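Local coordinates for Old Yellow Enzyme (Pichia, PDB 6AGZ), which probably reduces the carbon-carbon double bond of enone compounds asymmetrically, using a bound flavin mononucleotide, at residues F181-V186 against R278-S283. Sequence-based numbering, arbitrary orientation.
Sequences FDMVEV and RLAYVS
Glu185 and Tyr281 meet inside the eight-stranded TIM barrel, where strands 183-187 and 281-285, separated in the sheet by strand 236-240, are joined by side chains. The axes of segments 183-186 and 281-283 approach to 8.7 Å at 37°, too far apart for direct backbone pairing.

The direct polar link is the hydrogen bond from Tyr281 OH to Glu185 OE1, 2.5 Å long. The phenol reaches the anti side of OE1, 15° out of the carboxylate plane, while OE1 lies in the plane of the ring at its edge; the two planes stand 85° apart. With CG anti to the backbone N and the chain extended beyond it, the side chain of Glu185 crosses that of Tyr281 at about a right angle. An alanine at Glu185 would probably leave the Tyr281 hydroxyl without this acceptor and break the water bridge to Ser283. Ser108 gives that hydroxyl a second partner, and the glutamate side chain lies about 5 Å from the bound FMN.

Apolar packing occupies the N-terminal end of the contact: Met183 CG rests 3.7 Å from Ala280 CB and approaches the edge of the Tyr281 ring at CE1.

One water bridges the two segments, donating to Glu185 OE2 at 2.7 Å and lying 2.6 Å from Ser283 OG.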
loop_
_atom_site.group_PDB
_atom_site.type_symbol
_atom_site.label_atom_id
_atom_site.label_comp_id
_atom_site.label_asym_id
_atom_site.label_seq_id
_atom_site.Cartn_x
_atom_site.Cartn_y
_atom_site.Cartn_z
ATOM N N PHE A 181 21.436 10.051 24.279
ATOM C CA PHE A 181 20.456 10.454 23.278
ATOM C C PHE A 181 19.056 10.012 23.691
ATOM O O PHE A 181 18.874 9.009 24.386
ATOM C CB PHE A 181 20.800 9.858 21.911
ATOM C CG PHE A 181 21.981 10.500 21.240
ATOM C CD1 PHE A 181 21.816 11.628 20.450
ATOM C CD2 PHE A 181 23.252 9.967 21.379
ATOM C CE1 PHE A 181 22.897 12.218 19.823
ATOM C CE2 PHE A 181 24.338 10.554 20.753
ATOM C CZ PHE A 181 24.160 11.680 19.974
ATOM N N ASP A 182 18.053 10.773 23.247
ATOM C CA ASP A 182 16.674 10.438 23.586
ATOM C C ASP A 182 16.151 9.291 22.730
ATOM O O ASP A 182 15.382 8.454 23.215
ATOM C CB ASP A 182 15.779 11.669 23.438
ATOM C CG ASP A 182 16.191 12.802 24.359
ATOM O OD1 ASP A 182 15.877 12.734 25.567
ATOM O OD2 ASP A 182 16.831 13.760 23.879
ATOM N N MET A 183 16.553 9.236 21.462
ATOM C CA MET A 183 16.191 8.134 20.585
ATOM C C MET A 183 17.402 7.736 19.759
ATOM O O MET A 183 18.423 8.428 19.726
ATOM C CB MET A 183 15.032 8.488 19.643
ATOM C CG MET A 183 13.743 8.877 20.329
ATOM S SD MET A 183 13.586 10.663 20.485
ATOM C CE MET A 183 11.916 10.795 21.122
ATOM N N VAL A 184 17.269 6.600 19.085
ATOM C CA VAL A 184 18.215 6.165 18.069
ATOM C C VAL A 184 17.407 5.808 16.827
ATOM O O VAL A 184 16.431 5.053 16.909
ATOM C CB VAL A 184 19.090 4.991 18.559
ATOM C CG1 VAL A 184 18.285 3.702 18.752
ATOM C CG2 VAL A 184 20.258 4.775 17.627
ATOM N N GLU A 185 17.764 6.404 15.695
ATOM C CA GLU A 185 16.981 6.288 14.471
ATOM C C GLU A 185 17.728 5.414 13.476
ATOM O O GLU A 185 18.869 5.713 13.111
ATOM C CB GLU A 185 16.687 7.659 13.863
ATOM C CG GLU A 185 15.998 7.580 12.509
ATOM C CD GLU A 185 15.686 8.942 11.928
ATOM O OE1 GLU A 185 15.375 9.866 12.709
ATOM O OE2 GLU A 185 15.754 9.092 10.691
ATOM N N VAL A 186 17.079 4.341 13.038
ATOM C CA VAL A 186 17.673 3.423 12.075
ATOM C C VAL A 186 17.460 3.993 10.677
ATOM O O VAL A 186 16.324 4.113 10.207
ATOM C CB VAL A 186 17.079 2.018 12.208
ATOM C CG1 VAL A 186 17.546 1.149 11.077
ATOM C CG2 VAL A 186 17.478 1.406 13.542
ATOM N N ARG A 278 5.930 0.099 20.668
ATOM C CA ARG A 278 5.628 1.191 19.752
ATOM C C ARG A 278 6.871 2.053 19.586
ATOM O O ARG A 278 7.399 2.581 20.571
ATOM C CB ARG A 278 4.457 2.024 20.276
ATOM C CG ARG A 278 4.296 3.386 19.610
ATOM C CD ARG A 278 3.571 3.291 18.275
ATOM N NE ARG A 278 2.181 2.872 18.434
ATOM C CZ ARG A 278 1.351 2.633 17.423
ATOM N NH1 ARG A 278 1.771 2.767 16.171
ATOM N NH2 ARG A 278 0.105 2.250 17.661
ATOM N N LEU A 279 7.341 2.184 18.347
ATOM C CA LEU A 279 8.497 3.025 18.075
ATOM C C LEU A 279 8.216 4.466 18.483
ATOM O O LEU A 279 7.065 4.911 18.521
ATOM C CB LEU A 279 8.872 2.969 16.592
ATOM C CG LEU A 279 9.345 1.635 16.014
ATOM C CD1 LEU A 279 9.770 1.804 14.561
ATOM C CD2 LEU A 279 10.481 1.062 16.845
ATOM N N ALA A 280 9.287 5.195 18.803
ATOM C CA ALA A 280 9.145 6.611 19.122
ATOM C C ALA A 280 8.522 7.368 17.955
ATOM O O ALA A 280 7.594 8.162 18.139
ATOM C CB ALA A 280 10.503 7.206 19.494
ATOM N N TYR A 281 9.012 7.117 16.743
ATOM C CA TYR A 281 8.449 7.728 15.547
ATOM C C TYR A 281 8.929 6.959 14.325
ATOM O O TYR A 281 9.913 6.218 14.380
ATOM C CB TYR A 281 8.830 9.210 15.433
ATOM C CG TYR A 281 10.318 9.472 15.315
ATOM C CD1 TYR A 281 11.109 9.619 16.448
ATOM C CD2 TYR A 281 10.928 9.586 14.071
ATOM C CE1 TYR A 281 12.467 9.866 16.346
ATOM C CE2 TYR A 281 12.284 9.831 13.958
ATOM C CZ TYR A 281 13.048 9.970 15.099
ATOM O OH TYR A 281 14.398 10.212 14.991
ATOM N N VAL A 282 8.207 7.140 13.221
ATOM C CA VAL A 282 8.613 6.649 11.911
ATOM C C VAL A 282 8.823 7.858 11.010
ATOM O O VAL A 282 7.922 8.692 10.866
ATOM C CB VAL A 282 7.573 5.686 11.308
ATOM C CG1 VAL A 282 7.940 5.340 9.875
ATOM C CG2 VAL A 282 7.472 4.424 12.148
ATOM N N SER A 283 10.009 7.954 10.414
ATOM C CA SER A 283 10.383 9.103 9.599
ATOM C C SER A 283 10.179 8.780 8.124
ATOM O O SER A 283 10.662 7.754 7.636
ATOM C CB SER A 283 11.836 9.501 9.856
ATOM O OG SER A 283 12.175 10.666 9.125
HETATM O O HOH W 1 14.471 11.353 10.153
#